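Local coordinates for De novo designed protein CA01 (Synthetic construct, PDB 5E6G), which has no known natural function, being a computationally designed, single-chain, all-helical protein made to explore structurally distinct folds, at residues Q40-I45 and I62-A67; P97-L102 and Q127-P132; Q32-I37 and E123-L128. All blocks are in the same frame, centred on the assembly; numbering follows the deposited sequence.

Interactions 2 and 3 both end on helix 121-130, the last of five helices, while interaction 1, which comes first along the sequence, pairs the antiparallel helices 24-50 and 54-75. Interaction 2 follows it, joining the start of helix 97-115 to the end of helix 121-130 and the residues after it. Interaction 3 spans the longest stretch of chain, from helix 24-50 to helix 121-130, and encloses interaction 1 in sequence. Their centres lie about 11 to 13 Å apart. Interactions 2 and 3 share Gln127 and Leu128, and Val129 packs on Leu34, so the C-terminal helix links the N-terminal hairpin with helix 97-115 in one core.

Interaction 1: Q40-I45 and I62-A67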
loop_
_atom_site.group_PDB
_atom_site.type_symbol
_atom_site.label_atom_id
_atom_site.label_comp_id
_atom_site.label_asym_id
_atom_site.label_seq_id
_atom_site.Cartn_x
_atom_site.Cartn_y
_atom_site.Cartn_z
ATOM N N GLN A 40 9.537 6.502 -3.940
ATOM C CA GLN A 40 8.912 6.956 -5.176
ATOM C C GLN A 40 7.741 7.888 -4.884
ATOM O O GLN A 40 7.583 8.919 -5.535
ATOM C CB GLN A 40 8.438 5.760 -6.004
ATOM C CG GLN A 40 9.571 4.916 -6.568
ATOM C CD GLN A 40 9.085 3.641 -7.228
ATOM O OE1 GLN A 40 8.024 3.114 -6.888
ATOM N NE2 GLN A 40 9.861 3.139 -8.184
ATOM N N LEU A 41 6.927 7.525 -3.898
ATOM C CA LEU A 41 5.763 8.324 -3.532
ATOM C C LEU A 41 6.170 9.701 -3.009
ATOM O O LEU A 41 5.466 10.685 -3.234
ATOM C CB LEU A 41 4.919 7.591 -2.484
ATOM C CG LEU A 41 4.126 6.384 -2.993
ATOM C CD1 LEU A 41 3.606 5.547 -1.833
ATOM C CD2 LEU A 41 2.974 6.830 -3.880
ATOM N N GLU A 42 7.302 9.765 -2.311
ATOM C CA GLU A 42 7.824 11.041 -1.827
ATOM C C GLU A 42 8.065 11.996 -2.989
ATOM O O GLU A 42 7.729 13.178 -2.916
ATOM C CB GLU A 42 9.126 10.842 -1.046
ATOM C CG GLU A 42 8.936 10.474 0.416
ATOM C CD GLU A 42 10.227 10.570 1.211
ATOM O OE1 GLU A 42 10.857 11.649 1.201
ATOM O OE2 GLU A 42 10.612 9.563 1.843
ATOM N N ASN A 43 8.647 11.473 -4.063
ATOM C CA ASN A 43 8.925 12.275 -5.246
ATOM C C ASN A 43 7.631 12.720 -5.923
ATOM O O ASN A 43 7.475 13.891 -6.264
ATOM C CB ASN A 43 9.792 11.491 -6.232
ATOM C CG ASN A 43 10.510 12.393 -7.224
ATOM O OD1 ASN A 43 11.019 13.453 -6.862
ATOM N ND2 ASN A 43 10.546 11.976 -8.483
ATOM N N GLU A 44 6.706 11.781 -6.106
ATOM C CA GLU A 44 5.418 12.080 -6.728
ATOM C C GLU A 44 4.675 13.161 -5.951
ATOM O O GLU A 44 3.950 13.968 -6.530
ATOM C CB GLU A 44 4.556 10.820 -6.819
ATOM C CG GLU A 44 5.151 9.702 -7.664
ATOM C CD GLU A 44 5.256 10.058 -9.139
ATOM O OE1 GLU A 44 4.618 11.042 -9.570
ATOM O OE2 GLU A 44 5.982 9.349 -9.866
ATOM N N ILE A 45 4.858 13.169 -4.634
ATOM C CA ILE A 45 4.249 14.183 -3.782
ATOM C C ILE A 45 4.927 15.533 -4.015
ATOM O O ILE A 45 4.260 16.565 -4.089
ATOM C CB ILE A 45 4.334 13.787 -2.288
ATOM C CG1 ILE A 45 3.350 12.651 -1.995
ATOM C CG2 ILE A 45 4.018 14.974 -1.380
ATOM C CD1 ILE A 45 3.537 11.989 -0.639
ATOM N N ILE A 62 -2.062 9.806 0.719
ATOM C CA ILE A 62 -2.825 8.709 1.309
ATOM C C ILE A 62 -2.150 7.374 1.005
ATOM O O ILE A 62 -2.031 6.516 1.881
ATOM C CB ILE A 62 -4.278 8.683 0.797
ATOM C CG1 ILE A 62 -5.011 9.951 1.236
ATOM C CG2 ILE A 62 -5.016 7.446 1.324
ATOM C CD1 ILE A 62 -6.381 10.128 0.607
ATOM N N ALA A 63 -1.709 7.207 -0.238
ATOM C CA ALA A 63 -1.010 5.994 -0.654
ATOM C C ALA A 63 0.279 5.808 0.140
ATOM O O ALA A 63 0.712 4.680 0.389
ATOM C CB ALA A 63 -0.711 6.042 -2.147
ATOM N N TYR A 64 0.893 6.922 0.527
ATOM C CA TYR A 64 2.108 6.895 1.331
ATOM C C TYR A 64 1.814 6.330 2.718
ATOM O O TYR A 64 2.558 5.495 3.227
ATOM C CB TYR A 64 2.705 8.300 1.442
ATOM C CG TYR A 64 4.038 8.358 2.153
ATOM C CD1 TYR A 64 4.106 8.483 3.533
ATOM C CD2 TYR A 64 5.228 8.296 1.441
ATOM C CE1 TYR A 64 5.322 8.539 4.185
ATOM C CE2 TYR A 64 6.448 8.351 2.084
ATOM C CZ TYR A 64 6.490 8.473 3.456
ATOM O OH TYR A 64 7.704 8.529 4.099
ATOM N N LEU A 65 0.720 6.788 3.318
ATOM C CA LEU A 65 0.310 6.313 4.634
ATOM C C LEU A 65 -0.010 4.823 4.594
ATOM O O LEU A 65 0.306 4.087 5.531
ATOM C CB LEU A 65 -0.906 7.093 5.136
ATOM C CG LEU A 65 -0.737 8.602 5.340
ATOM C CD1 LEU A 65 -2.044 9.214 5.828
ATOM C CD2 LEU A 65 0.394 8.917 6.306
ATOM N N ALA A 66 -0.637 4.383 3.506
ATOM C CA ALA A 66 -1.000 2.979 3.342
ATOM C C ALA A 66 0.246 2.097 3.295
ATOM O O ALA A 66 0.350 1.109 4.026
ATOM C CB ALA A 66 -1.831 2.789 2.080
ATOM N N ALA A 67 1.189 2.469 2.434
ATOM C CA ALA A 67 2.430 1.719 2.270
ATOM C C ALA A 67 3.233 1.706 3.563
ATOM O O ALA A 67 3.882 0.715 3.896
ATOM C CB ALA A 67 3.262 2.311 1.139
#
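Leu41 and Tyr64 form the centre of this contact, where the two backbones also come nearest, 6.2 Å between the CA atoms of Leu41 and Tyr64. The apolar packing is shared out over the atoms of Leu41. Its CB lies at the edge of the Tyr64 ring, in the ring plane, 4.0 Å from Tyr64 CD2. Leu41 CD1 reaches the opposite backbone, 3.8 Å from Tyr64 CA, and also approaches the CB of Ala67, while Leu41 CD2 meets the methyl of Ala63, 4.1 Å from Ala63 CB. One turn on, Ile45 CD1 rests against Tyr64 CB at 4.3 Å. Ala63 and Ala67 offer only methyl groups where the branches of Leu41 enter.

The second group is a charged side chain at the rim, whose methylene lies against the ring. Tyr64 CG is opposite the backbone N (chi1 -175°), which carries the ring out beside Glu42, and Glu42 CG touches Tyr64 CE2 at 3.7 Å. The two side chains cross obliquely, the carboxylate plane turned 76° from the ring. Glu42 OE2 and Tyr64 OH stay 3.8 Å apart, so the methylene carries this touch.

Further inward, Val129 of helix 121-130 packs on Leu41, Ala63 and Ala67. The axes of the short segments run 9.9 Å apart at 165°, close to antiparallel, with hydrocarbon inside and a polar rim outside. This is the arrangement of an alpha-helical hairpin, here helices 24-50 and 54-75 joined by a short connection.

Interaction 2: P97-L102 and Q127-P132; sequences PHYAEL and QLVFYP
The phenol of Tyr99 meets Val129 and Pro132 in two ways at once. Its OH donates a 2.8 Å hydrogen bond to Val129 O, arriving in the carbonyl plane on a lone pair, with a C=O...donor angle of 128°. Pro132 meanwhile lies over one face of the same ring: its CB is 3.8 Å from the Tyr99 ring centroid and 17° off the normal, a CH-pi contact. The bond at the hydroxyl and the proline on the face together should restrain the ring from turning. Pro132 CB is shared, for Leu102 CB lies 3.7 Å away from it.

What brings the ring here is the first torsion of Tyr99, 179°, which sends CG opposite the backbone N and extends the phenol across to Val129. Pro132, in the loop that follows the helix, lies against helix 97-115, with its CA 5.2 Å from Leu102 CA.

Farther out, Tyr131 makes a cation-pi contact with Lys106. The contact itself is buried among the other helices: Ile62 and Ala66 of helix 54-75 and Leu91 of helix 80-93 pack on Tyr99, while Leu34 and Leu41 of helix 24-50 pack on Val129.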
loop_
_atom_site.group_PDB
_atom_site.type_symbol
_atom_site.label_atom_id
_atom_site.label_comp_id
_atom_site.label_asym_id
_atom_site.label_seq_id
_atom_site.Cartn_x
_atom_site.Cartn_y
_atom_site.Cartn_z
ATOM N N PRO A 97 -11.905 6.471 4.219
ATOM C CA PRO A 97 -12.628 5.195 4.185
ATOM C C PRO A 97 -12.836 4.637 2.776
ATOM O O PRO A 97 -13.011 3.427 2.628
ATOM C CB PRO A 97 -13.970 5.537 4.838
ATOM C CG PRO A 97 -14.151 6.991 4.603
ATOM C CD PRO A 97 -12.780 7.595 4.594
ATOM N N HIS A 98 -12.819 5.496 1.763
ATOM C CA HIS A 98 -13.026 5.042 0.391
ATOM C C HIS A 98 -11.767 4.376 -0.158
ATOM O O HIS A 98 -11.838 3.295 -0.743
ATOM C CB HIS A 98 -13.453 6.208 -0.500
ATOM C CG HIS A 98 -14.808 6.744 -0.169
ATOM N ND1 HIS A 98 -15.949 5.966 -0.210
ATOM C CD2 HIS A 98 -15.215 7.977 0.216
ATOM C CE1 HIS A 98 -16.992 6.696 0.130
ATOM N NE2 HIS A 98 -16.575 7.924 0.395
ATOM N N TYR A 99 -10.619 5.018 0.035
ATOM C CA TYR A 99 -9.342 4.390 -0.279
ATOM C C TYR A 99 -9.205 3.088 0.509
ATOM O O TYR A 99 -8.728 2.081 -0.015
ATOM C CB TYR A 99 -8.174 5.330 0.041
ATOM C CG TYR A 99 -6.812 4.744 -0.275
ATOM C CD1 TYR A 99 -6.194 3.861 0.600
ATOM C CD2 TYR A 99 -6.144 5.076 -1.447
ATOM C CE1 TYR A 99 -4.957 3.318 0.317
ATOM C CE2 TYR A 99 -4.901 4.543 -1.736
ATOM C CZ TYR A 99 -4.313 3.662 -0.851
ATOM O OH TYR A 99 -3.080 3.121 -1.131
ATOM N N ALA A 100 -9.641 3.121 1.766
ATOM C CA ALA A 100 -9.515 1.982 2.671
ATOM C C ALA A 100 -10.247 0.740 2.164
ATOM O O ALA A 100 -9.719 -0.370 2.239
ATOM C CB ALA A 100 -10.029 2.360 4.055
ATOM N N GLU A 101 -11.460 0.921 1.650
ATOM C CA GLU A 101 -12.243 -0.211 1.165
ATOM C C GLU A 101 -11.692 -0.754 -0.150
ATOM O O GLU A 101 -11.690 -1.966 -0.371
ATOM C CB GLU A 101 -13.714 0.177 0.997
ATOM C CG GLU A 101 -14.468 0.357 2.312
ATOM C CD GLU A 101 -14.273 -0.805 3.272
ATOM O OE1 GLU A 101 -14.453 -1.967 2.851
ATOM O OE2 GLU A 101 -13.927 -0.552 4.448
ATOM N N LEU A 102 -11.228 0.138 -1.020
ATOM C CA LEU A 102 -10.573 -0.278 -2.254
ATOM C C LEU A 102 -9.291 -1.027 -1.923
ATOM O O LEU A 102 -8.976 -2.054 -2.527
ATOM C CB LEU A 102 -10.264 0.927 -3.144
ATOM C CG LEU A 102 -11.443 1.596 -3.851
ATOM C CD1 LEU A 102 -10.973 2.850 -4.572
ATOM C CD2 LEU A 102 -12.109 0.638 -4.825
ATOM N N GLN A 127 0.648 -3.083 -6.631
ATOM C CA GLN A 127 -0.782 -3.111 -6.915
ATOM C C GLN A 127 -1.619 -2.826 -5.670
ATOM O O GLN A 127 -2.701 -2.247 -5.761
ATOM C CB GLN A 127 -1.170 -4.462 -7.516
ATOM C CG GLN A 127 -0.625 -4.664 -8.921
ATOM C CD GLN A 127 -0.950 -6.026 -9.490
ATOM O OE1 GLN A 127 -2.004 -6.597 -9.207
ATOM N NE2 GLN A 127 -0.041 -6.560 -10.296
ATOM N N LEU A 128 -1.114 -3.231 -4.510
ATOM C CA LEU A 128 -1.812 -2.999 -3.250
ATOM C C LEU A 128 -1.912 -1.504 -2.960
ATOM O O LEU A 128 -2.966 -1.004 -2.569
ATOM C CB LEU A 128 -1.097 -3.718 -2.102
ATOM C CG LEU A 128 -1.691 -3.555 -0.701
ATOM C CD1 LEU A 128 -3.030 -4.268 -0.598
ATOM C CD2 LEU A 128 -0.720 -4.068 0.353
ATOM N N VAL A 129 -0.811 -0.794 -3.173
ATOM C CA VAL A 129 -0.734 0.622 -2.842
ATOM C C VAL A 129 -1.341 1.504 -3.936
ATOM O O VAL A 129 -2.040 2.476 -3.639
ATOM C CB VAL A 129 0.737 1.046 -2.596
ATOM C CG1 VAL A 129 0.855 2.555 -2.396
ATOM C CG2 VAL A 129 1.298 0.313 -1.392
ATOM N N PHE A 130 -1.084 1.164 -5.195
ATOM C CA PHE A 130 -1.409 2.063 -6.304
ATOM C C PHE A 130 -2.805 1.869 -6.889
ATOM O O PHE A 130 -3.387 2.819 -7.412
ATOM C CB PHE A 130 -0.369 1.912 -7.417
ATOM C CG PHE A 130 0.934 2.601 -7.120
ATOM C CD1 PHE A 130 1.076 3.959 -7.347
ATOM C CD2 PHE A 130 2.011 1.896 -6.611
ATOM C CE1 PHE A 130 2.268 4.599 -7.074
ATOM C CE2 PHE A 130 3.206 2.530 -6.337
ATOM C CZ PHE A 130 3.335 3.884 -6.568
ATOM N N TYR A 131 -3.347 0.655 -6.814
ATOM C CA TYR A 131 -4.676 0.397 -7.372
ATOM C C TYR A 131 -5.752 1.236 -6.677
ATOM O O TYR A 131 -6.615 1.807 -7.347
ATOM C CB TYR A 131 -5.029 -1.096 -7.285
ATOM C CG TYR A 131 -6.401 -1.421 -7.833
ATOM C CD1 TYR A 131 -6.568 -1.781 -9.163
ATOM C CD2 TYR A 131 -7.528 -1.360 -7.024
ATOM C CE1 TYR A 131 -7.817 -2.075 -9.672
ATOM C CE2 TYR A 131 -8.782 -1.651 -7.523
ATOM C CZ TYR A 131 -8.921 -2.008 -8.847
ATOM O OH TYR A 131 -10.170 -2.300 -9.347
ATOM N N PRO A 132 -5.709 1.322 -5.335
ATOM C CA PRO A 132 -6.698 2.170 -4.660
ATOM C C PRO A 132 -6.368 3.658 -4.783
ATOM O O PRO A 132 -7.214 4.497 -4.476
ATOM C CB PRO A 132 -6.619 1.711 -3.193
ATOM C CG PRO A 132 -5.782 0.463 -3.195
ATOM C CD PRO A 132 -4.873 0.603 -4.362
#

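Interaction 3: Q32-I37 and E123-L128; sequences QALEKI and EFARQL
Ala125 sits at the tight centre of this contact, its CB facing helix 24-50 and meeting three side chains there. Ala33 CB lies 3.6 Å from Ala125 CB, methyl against methyl, and Ile37 CD1 comes in at 3.7 Å to the same Ala125 CB. Leu34 CG adds a more distant touch. The small alanines bring the backbones close, 6.1 Å between the CA atoms of Leu34 and Ala125. Leu34 goes on to the buried Val129, and Ile37 also touches Phe130.

The segment axes pass 8.8 Å apart, with their N-to-C directions 44° from each other. This is an oblique helix-helix crossing with an alanine-alanine contact at its centre, packing the first helix of the bundle against its last.

The outer side is polar and looser. Arg126 lays one face of its guanidinium toward helix 24-50, and there Ile37 CG1 approaches Arg126 NH1 at 3.8 Å. Lys36 NZ stands over the same face, offset toward the rim and 3.1 Å from Arg126 NH2; both groups are positively charged and both are donors, so this pair is not a hydrogen bond. The lysine instead folds back: chi1 of 80° places CG between the backbone N and carbonyl carbon, and further bends bring NZ to Ala33 O at 3.0 Å, opposite the face used by Ile37 N. Glu122 OE2 forms weak, long ion pairs with both cations, which may ease their closeness. A methionine in place of Lys36 has no ammonium to give Ala33 O, and would probably leave that oxygen without its second donor and Glu122 with one weak partner fewer. Arg126 NH1 is hydrogen-bonded to Gln40 OE1.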
loop_
_atom_site.group_PDB
_atom_site.type_symbol
_atom_site.label_atom_id
_atom_site.label_comp_id
_atom_site.label_asym_id
_atom_site.label_seq_id
_atom_site.Cartn_x
_atom_site.Cartn_y
_atom_site.Cartn_z
ATOM N N GLN A 32 10.646 -4.803 1.325
ATOM C CA GLN A 32 11.674 -4.170 0.508
ATOM C C GLN A 32 11.049 -3.400 -0.649
ATOM O O GLN A 32 11.481 -2.296 -0.977
ATOM C CB GLN A 32 12.652 -5.219 -0.019
ATOM C CG GLN A 32 13.597 -5.757 1.041
ATOM C CD GLN A 32 14.335 -7.002 0.591
ATOM O OE1 GLN A 32 14.088 -7.527 -0.494
ATOM N NE2 GLN A 32 15.247 -7.484 1.428
ATOM N N ALA A 33 10.027 -3.990 -1.263
ATOM C CA ALA A 33 9.294 -3.326 -2.333
ATOM C C ALA A 33 8.618 -2.065 -1.807
ATOM O O ALA A 33 8.584 -1.044 -2.483
ATOM C CB ALA A 33 8.268 -4.266 -2.939
ATOM N N LEU A 34 8.086 -2.142 -0.593
ATOM C CA LEU A 34 7.406 -1.002 0.011
ATOM C C LEU A 34 8.380 0.129 0.337
ATOM O O LEU A 34 8.000 1.300 0.328
ATOM C CB LEU A 34 6.665 -1.437 1.277
ATOM C CG LEU A 34 5.387 -2.247 1.041
ATOM C CD1 LEU A 34 4.988 -2.990 2.306
ATOM C CD2 LEU A 34 4.254 -1.345 0.565
ATOM N N GLU A 35 9.631 -0.221 0.623
ATOM C CA GLU A 35 10.648 0.782 0.931
ATOM C C GLU A 35 10.888 1.714 -0.250
ATOM O O GLU A 35 10.892 2.935 -0.093
ATOM C CB GLU A 35 11.966 0.116 1.335
ATOM C CG GLU A 35 12.122 -0.100 2.829
ATOM C CD GLU A 35 13.533 -0.502 3.213
ATOM O OE1 GLU A 35 14.375 0.399 3.412
ATOM O OE2 GLU A 35 13.801 -1.718 3.313
ATOM N N LYS A 36 11.090 1.137 -1.432
ATOM C CA LYS A 36 11.355 1.934 -2.625
ATOM C C LYS A 36 10.088 2.667 -3.064
ATOM O O LYS A 36 10.156 3.798 -3.540
ATOM C CB LYS A 36 11.897 1.051 -3.757
ATOM C CG LYS A 36 10.847 0.265 -4.521
ATOM C CD LYS A 36 11.383 -1.081 -4.981
ATOM C CE LYS A 36 10.388 -1.805 -5.877
ATOM N NZ LYS A 36 8.976 -1.624 -5.433
ATOM N N ILE A 37 8.938 2.021 -2.886
ATOM C CA ILE A 37 7.648 2.621 -3.217
ATOM C C ILE A 37 7.426 3.908 -2.427
ATOM O O ILE A 37 6.987 4.916 -2.978
ATOM C CB ILE A 37 6.484 1.637 -2.941
ATOM C CG1 ILE A 37 6.433 0.565 -4.029
ATOM C CG2 ILE A 37 5.141 2.368 -2.893
ATOM C CD1 ILE A 37 5.511 -0.606 -3.712
ATOM N N GLU A 123 5.118 -7.073 -7.140
ATOM C CA GLU A 123 3.816 -6.865 -7.771
ATOM C C GLU A 123 2.730 -6.658 -6.726
ATOM O O GLU A 123 1.898 -5.758 -6.846
ATOM C CB GLU A 123 3.449 -8.053 -8.661
ATOM C CG GLU A 123 4.257 -8.159 -9.942
ATOM C CD GLU A 123 3.873 -9.372 -10.768
ATOM O OE1 GLU A 123 4.311 -10.492 -10.427
ATOM O OE2 GLU A 123 3.126 -9.209 -11.757
ATOM N N PHE A 124 2.742 -7.511 -5.705
ATOM C CA PHE A 124 1.801 -7.413 -4.596
ATOM C C PHE A 124 1.857 -6.027 -3.967
ATOM O O PHE A 124 0.829 -5.380 -3.779
ATOM C CB PHE A 124 2.105 -8.485 -3.545
ATOM C CG PHE A 124 1.195 -8.441 -2.349
ATOM C CD1 PHE A 124 1.472 -7.606 -1.281
ATOM C CD2 PHE A 124 0.068 -9.243 -2.291
ATOM C CE1 PHE A 124 0.636 -7.564 -0.181
ATOM C CE2 PHE A 124 -0.773 -9.206 -1.192
ATOM C CZ PHE A 124 -0.487 -8.367 -0.137
ATOM N N ALA A 125 3.065 -5.575 -3.652
ATOM C CA ALA A 125 3.255 -4.286 -3.000
ATOM C C ALA A 125 2.747 -3.136 -3.864
ATOM O O ALA A 125 2.025 -2.265 -3.384
ATOM C CB ALA A 125 4.724 -4.080 -2.660
ATOM N N ARG A 126 3.121 -3.139 -5.140
ATOM C CA ARG A 126 2.762 -2.049 -6.041
ATOM C C ARG A 126 1.257 -1.963 -6.264
ATOM O O ARG A 126 0.658 -0.901 -6.099
ATOM C CB ARG A 126 3.476 -2.210 -7.383
ATOM C CG ARG A 126 4.976 -2.034 -7.287
ATOM C CD ARG A 126 5.598 -1.696 -8.627
ATOM N NE ARG A 126 7.003 -1.326 -8.473
ATOM C CZ ARG A 126 7.422 -0.130 -8.070
ATOM N NH1 ARG A 126 6.547 0.824 -7.777
ATOM N NH2 ARG A 126 8.720 0.113 -7.959
ATOM N N GLN A 127 0.648 -3.083 -6.631
ATOM C CA GLN A 127 -0.782 -3.111 -6.915
ATOM C C GLN A 127 -1.619 -2.826 -5.670
ATOM O O GLN A 127 -2.701 -2.247 -5.761
ATOM C CB GLN A 127 -1.170 -4.462 -7.516
ATOM C CG GLN A 127 -0.625 -4.664 -8.921
ATOM C CD GLN A 127 -0.950 -6.026 -9.490
ATOM O OE1 GLN A 127 -2.004 -6.597 -9.207
ATOM N NE2 GLN A 127 -0.041 -6.560 -10.296
ATOM N N LEU A 128 -1.114 -3.231 -4.510
ATOM C CA LEU A 128 -1.812 -2.999 -3.250
ATOM C C LEU A 128 -1.912 -1.504 -2.960
ATOM O O LEU A 128 -2.966 -1.004 -2.569
ATOM C CB LEU A 128 -1.097 -3.718 -2.102
ATOM C CG LEU A 128 -1.691 -3.555 -0.701
ATOM C CD1 LEU A 128 -3.030 -4.268 -0.598
ATOM C CD2 LEU A 128 -0.720 -4.068 0.353
#